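Local atomic coordinates of 4-alpha-glucanotransferase (Corynebacterium glutamicum, PDB entry 5B68), a protein that belongs to the 4-alpha-glucanotransferases (amylomaltases, or disproportionating enzymes), a family of TIM-barrel proteins that here also carries an N-terminal beta-sandwich domain. Residues F198-G202 / Q366-A370; N203-A209 / R373-M379. Residue numbers count along the deposited sequence, not the author numbering.

Contacts 1 and 2 are successive parts of one interface, that between helix 198-209 and helix 349-376 with the turn after it, their centres about 10 Å apart. Along the chain their segments alternate: 198-202 runs directly into 203-209, and some 160 residues later, more than half of them helical and almost none in strands, 366-370 is followed by 373-379. Both helices run the same way, each leading toward a strand of the parallel barrel sheet, 215-218 and 382-387, which are neighbours in it. The pairing is thus that of consecutive helices around a TIM barrel, despite the long insertion. G202 C lies 3.9 Å from R373 NE; touching residues are mostly buried in contact 1, partly in contact 2.

Contact 1 (F198-G202 / Q366-A370); sequences FNDLG and QLAAA
Both segments are helical, F198-G202 forming the first turn of helix 198-209 and Q366-A370 lying within helix 349-376. Their axes are nearly parallel, with 13° between the N-to-C directions and a closest approach of 8.5 Å. In register, F198 faces Q366 (CA-CA 5.9 Å) and G202 faces A370, whose CA atoms are just 3.9 Å apart. A CB on G202 would stand only 3.1 Å from A370 CA, so glycine permits this close approach; A370 CB instead rests against G202 N at 3.7 Å and F198 O at 3.8 Å. F198, with chi1 m, points toward the partner helix and lays its ring obliquely against Q366 and L367, with CD2 3.4 Å from Q366 CB and CE1 3.5 Å from L367 CG. L367 (chi1 m, chi2 t) has its CB sideways. L201 (chi1 t, chi2 p) brings CD2 to 3.8 Å from L367 CD2 and 4.0 Å from A370 CB, and also packs on L216 and I218 of barrel strand 215-218. Q366 (chi1 m) accepts a hydrogen bond at OE1 from R249 N. The contact thus rests on van der Waals fit among apolar groups, aliphatic carbons and backbone, the Q366 amide being satisfied elsewhere.

Contact 2 (N203-A209 / R373-M379); sequences NLASVVA and RAVDAGM
Residues N203-A209 are helical, whereas R373-D376 end a helix and A377-M379 turn away from it. The nearest CA atoms are those of A205 and A374, 5.1 Å apart. G378 (phi 110°) closes a Schellman motif, with G378 N bonded to V375 O (3.0 Å) and M379 N to A374 O (3.2 Å); its backbone angles call for glycine.

Apolar contacts dominate. A205 CB meets A374 CB at 3.5 Å, and A209 CB meets A377 CB at 3.8 Å. M379 (chi1 m, chi2 t, chi3 t) reaches from the turn to helix 198-209, its CE 3.8 Å from V208 CG2, its CG 3.9 Å from A209 CB.

N203 CA lies over one face of the R373 guanidinium (chi1 to chi4 -92°, -107°, -116°, 177°), 3.5 Å from NH1. S206 (chi1 p) donates from OG to N203 O (2.8 Å); R373 NH2, 3.3 Å from OG, is poorly angled for bonding. Van der Waals contact thus joins helix 198-209 to the end of helix 349-376 and the turn leading to strand 382-387.

Contact 1 (F198-G202 / Q366-A370)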
loop_
_atom_site.group_PDB
_atom_site.type_symbol
_atom_site.label_atom_id
_atom_site.label_comp_id
_atom_site.label_asym_id
_atom_site.label_seq_id
_atom_site.Cartn_x
_atom_site.Cartn_y
_atom_site.Cartn_z
ATOM N N PHE A 198 11.659 1.330 15.080
ATOM C CA PHE A 198 10.837 0.101 15.378
ATOM C C PHE A 198 10.596 -0.045 16.879
ATOM O O PHE A 198 9.611 -0.647 17.312
ATOM C CB PHE A 198 11.505 -1.224 14.862
ATOM C CG PHE A 198 11.726 -1.241 13.357
ATOM C CD1 PHE A 198 10.665 -1.133 12.488
ATOM C CD2 PHE A 198 12.982 -1.481 12.837
ATOM C CE1 PHE A 198 10.849 -1.220 11.115
ATOM C CE2 PHE A 198 13.178 -1.581 11.468
ATOM C CZ PHE A 198 12.112 -1.394 10.605
ATOM N N ASN A 199 11.543 0.414 17.710
ATOM C CA ASN A 199 11.319 0.381 19.130
ATOM C C ASN A 199 10.163 1.245 19.516
ATOM O O ASN A 199 9.256 0.820 20.231
ATOM C CB ASN A 199 12.596 0.808 19.885
ATOM C CG ASN A 199 12.468 0.654 21.387
ATOM O OD1 ASN A 199 11.679 1.333 22.019
ATOM N ND2 ASN A 199 13.246 -0.249 21.956
ATOM N N ASP A 200 10.195 2.467 18.994
ATOM C CA ASP A 200 9.087 3.378 19.181
ATOM C C ASP A 200 7.736 2.829 18.741
ATOM O O ASP A 200 6.721 3.104 19.375
ATOM C CB ASP A 200 9.308 4.731 18.509
ATOM C CG ASP A 200 10.583 5.433 18.993
ATOM O OD1 ASP A 200 10.754 5.516 20.192
ATOM O OD2 ASP A 200 11.374 5.951 18.150
ATOM N N LEU A 201 7.738 2.109 17.627
ATOM C CA LEU A 201 6.527 1.434 17.107
ATOM C C LEU A 201 5.916 0.529 18.157
ATOM O O LEU A 201 4.684 0.574 18.474
ATOM C CB LEU A 201 6.855 0.661 15.824
ATOM C CG LEU A 201 5.724 -0.141 15.170
ATOM C CD1 LEU A 201 4.625 0.807 14.788
ATOM C CD2 LEU A 201 6.266 -0.877 13.969
ATOM N N GLY A 202 6.725 -0.369 18.686
ATOM C CA GLY A 202 6.243 -1.292 19.690
ATOM C C GLY A 202 5.842 -0.633 21.025
ATOM O O GLY A 202 4.846 -0.997 21.622
ATOM N N GLN A 366 13.122 -6.654 14.313
ATOM C CA GLN A 366 12.657 -5.522 15.120
ATOM C C GLN A 366 11.166 -5.317 14.931
ATOM O O GLN A 366 10.461 -4.987 15.894
ATOM C CB GLN A 366 13.427 -4.231 14.807
ATOM C CG GLN A 366 14.869 -4.394 15.373
ATOM C CD GLN A 366 15.638 -3.121 15.613
ATOM O OE1 GLN A 366 15.155 -1.994 15.453
ATOM N NE2 GLN A 366 16.934 -3.311 15.893
ATOM N N LEU A 367 10.707 -5.546 13.706
ATOM C CA LEU A 367 9.239 -5.486 13.430
ATOM C C LEU A 367 8.494 -6.608 14.092
ATOM O O LEU A 367 7.398 -6.411 14.603
ATOM C CB LEU A 367 8.985 -5.548 11.941
ATOM C CG LEU A 367 9.134 -4.284 11.158
ATOM C CD1 LEU A 367 8.989 -4.565 9.681
ATOM C CD2 LEU A 367 8.013 -3.313 11.603
ATOM N N ALA A 368 9.061 -7.819 14.083
ATOM C CA ALA A 368 8.456 -8.909 14.836
ATOM C C ALA A 368 8.349 -8.573 16.326
ATOM O O ALA A 368 7.341 -8.861 16.939
ATOM C CB ALA A 368 9.264 -10.171 14.695
ATOM N N ALA A 369 9.387 -7.965 16.890
ATOM C CA ALA A 369 9.352 -7.650 18.322
ATOM C C ALA A 369 8.321 -6.556 18.613
ATOM O O ALA A 369 7.639 -6.640 19.639
ATOM C CB ALA A 369 10.715 -7.213 18.812
ATOM N N ALA A 370 8.181 -5.621 17.678
ATOM C CA ALA A 370 7.142 -4.592 17.831
ATOM C C ALA A 370 5.755 -5.238 17.834
ATOM O O ALA A 370 4.879 -4.864 18.651
ATOM C CB ALA A 370 7.201 -3.519 16.777
#

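Contact 2 (N203-A209 / R373-M379)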
loop_
_atom_site.group_PDB
_atom_site.type_symbol
_atom_site.label_atom_id
_atom_site.label_comp_id
_atom_site.label_asym_id
_atom_site.label_seq_id
_atom_site.Cartn_x
_atom_site.Cartn_y
_atom_site.Cartn_z
ATOM N N ASN A 203 6.576 0.405 21.402
ATOM C CA ASN A 203 6.349 1.188 22.615
ATOM C C ASN A 203 4.992 1.891 22.488
ATOM O O ASN A 203 4.145 1.723 23.362
ATOM C CB ASN A 203 7.484 2.228 22.763
ATOM C CG ASN A 203 7.462 2.960 24.123
ATOM O OD1 ASN A 203 6.559 2.746 24.972
ATOM N ND2 ASN A 203 8.427 3.874 24.301
ATOM N N LEU A 204 4.811 2.627 21.396
ATOM C CA LEU A 204 3.551 3.352 21.122
ATOM C C LEU A 204 2.405 2.343 21.127
ATOM O O LEU A 204 1.345 2.628 21.731
ATOM C CB LEU A 204 3.587 4.128 19.857
ATOM C CG LEU A 204 2.390 4.978 19.455
ATOM C CD1 LEU A 204 2.039 5.967 20.533
ATOM C CD2 LEU A 204 2.616 5.616 18.124
ATOM N N ALA A 205 2.557 1.196 20.475
ATOM C CA ALA A 205 1.448 0.216 20.446
ATOM C C ALA A 205 1.077 -0.188 21.838
ATOM O O ALA A 205 -0.138 -0.199 22.187
ATOM C CB ALA A 205 1.785 -1.042 19.644
ATOM N N SER A 206 2.104 -0.421 22.661
ATOM C CA SER A 206 1.827 -0.929 24.020
ATOM C C SER A 206 1.119 0.174 24.817
ATOM O O SER A 206 0.239 -0.127 25.613
ATOM C CB SER A 206 3.060 -1.508 24.732
ATOM O OG SER A 206 3.912 -0.442 25.056
ATOM N N VAL A 207 1.468 1.431 24.597
ATOM C CA VAL A 207 0.848 2.536 25.342
ATOM C C VAL A 207 -0.600 2.724 24.964
ATOM O O VAL A 207 -1.461 2.792 25.800
ATOM C CB VAL A 207 1.607 3.854 25.068
ATOM C CG1 VAL A 207 0.804 5.086 25.490
ATOM C CG2 VAL A 207 2.951 3.854 25.734
ATOM N N VAL A 208 -0.907 2.785 23.681
ATOM C CA VAL A 208 -2.314 3.115 23.291
ATOM C C VAL A 208 -3.164 1.901 23.565
ATOM O O VAL A 208 -4.367 2.037 23.735
ATOM C CB VAL A 208 -2.444 3.611 21.854
ATOM C CG1 VAL A 208 -1.668 4.891 21.639
ATOM C CG2 VAL A 208 -1.958 2.563 20.863
ATOM N N ALA A 209 -2.565 0.703 23.639
ATOM C CA ALA A 209 -3.319 -0.489 23.953
ATOM C C ALA A 209 -3.877 -0.429 25.402
ATOM O O ALA A 209 -4.870 -1.063 25.698
ATOM C CB ALA A 209 -2.422 -1.702 23.830
ATOM N N ARG A 373 5.073 -7.021 21.012
ATOM C CA ARG A 373 4.774 -6.093 22.069
ATOM C C ARG A 373 3.339 -5.640 22.008
ATOM O O ARG A 373 2.662 -5.569 23.003
ATOM C CB ARG A 373 5.620 -4.865 21.873
ATOM C CG ARG A 373 6.929 -4.896 22.598
ATOM C CD ARG A 373 6.818 -3.934 23.750
ATOM N NE ARG A 373 7.722 -2.813 23.644
ATOM C CZ ARG A 373 7.742 -1.829 24.532
ATOM N NH1 ARG A 373 8.592 -0.838 24.408
ATOM N NH2 ARG A 373 6.897 -1.854 25.547
ATOM N N ALA A 374 2.895 -5.331 20.803
ATOM C CA ALA A 374 1.522 -4.879 20.620
ATOM C C ALA A 374 0.512 -5.926 21.058
ATOM O O ALA A 374 -0.455 -5.652 21.749
ATOM C CB ALA A 374 1.288 -4.475 19.192
ATOM N N VAL A 375 0.723 -7.168 20.647
ATOM C CA VAL A 375 -0.207 -8.198 20.928
ATOM C C VAL A 375 -0.117 -8.603 22.425
ATOM O O VAL A 375 -1.123 -8.899 23.040
ATOM C CB VAL A 375 0.115 -9.420 20.064
ATOM C CG1 VAL A 375 -0.690 -10.638 20.522
ATOM C CG2 VAL A 375 -0.249 -9.119 18.623
ATOM N N ASP A 376 1.076 -8.616 22.996
ATOM C CA ASP A 376 1.214 -8.950 24.437
ATOM C C ASP A 376 0.606 -7.857 25.333
ATOM O O ASP A 376 0.213 -8.130 26.469
ATOM C CB ASP A 376 2.666 -9.180 24.798
ATOM C CG ASP A 376 3.234 -10.528 24.271
ATOM O OD1 ASP A 376 2.492 -11.432 23.818
ATOM O OD2 ASP A 376 4.489 -10.621 24.299
ATOM N N ALA A 377 0.482 -6.640 24.813
ATOM C CA ALA A 377 -0.235 -5.577 25.467
ATOM C C ALA A 377 -1.742 -5.663 25.386
ATOM O O ALA A 377 -2.417 -4.811 25.944
ATOM C CB ALA A 377 0.230 -4.252 24.944
ATOM N N GLY A 378 -2.268 -6.629 24.678
ATOM C CA GLY A 378 -3.702 -6.874 24.548
ATOM C C GLY A 378 -4.343 -6.581 23.212
ATOM O O GLY A 378 -5.558 -6.769 23.041
ATOM N N MET A 379 -3.589 -6.086 22.239
ATOM C CA MET A 379 -4.203 -5.804 20.952
ATOM C C MET A 379 -4.646 -7.081 20.237
ATOM O O MET A 379 -3.876 -8.001 20.080
ATOM C CB MET A 379 -3.238 -5.041 20.053
ATOM C CG MET A 379 -2.909 -3.641 20.509
ATOM S SD MET A 379 -2.242 -2.635 19.183
ATOM C CE MET A 379 -2.581 -0.992 19.794
#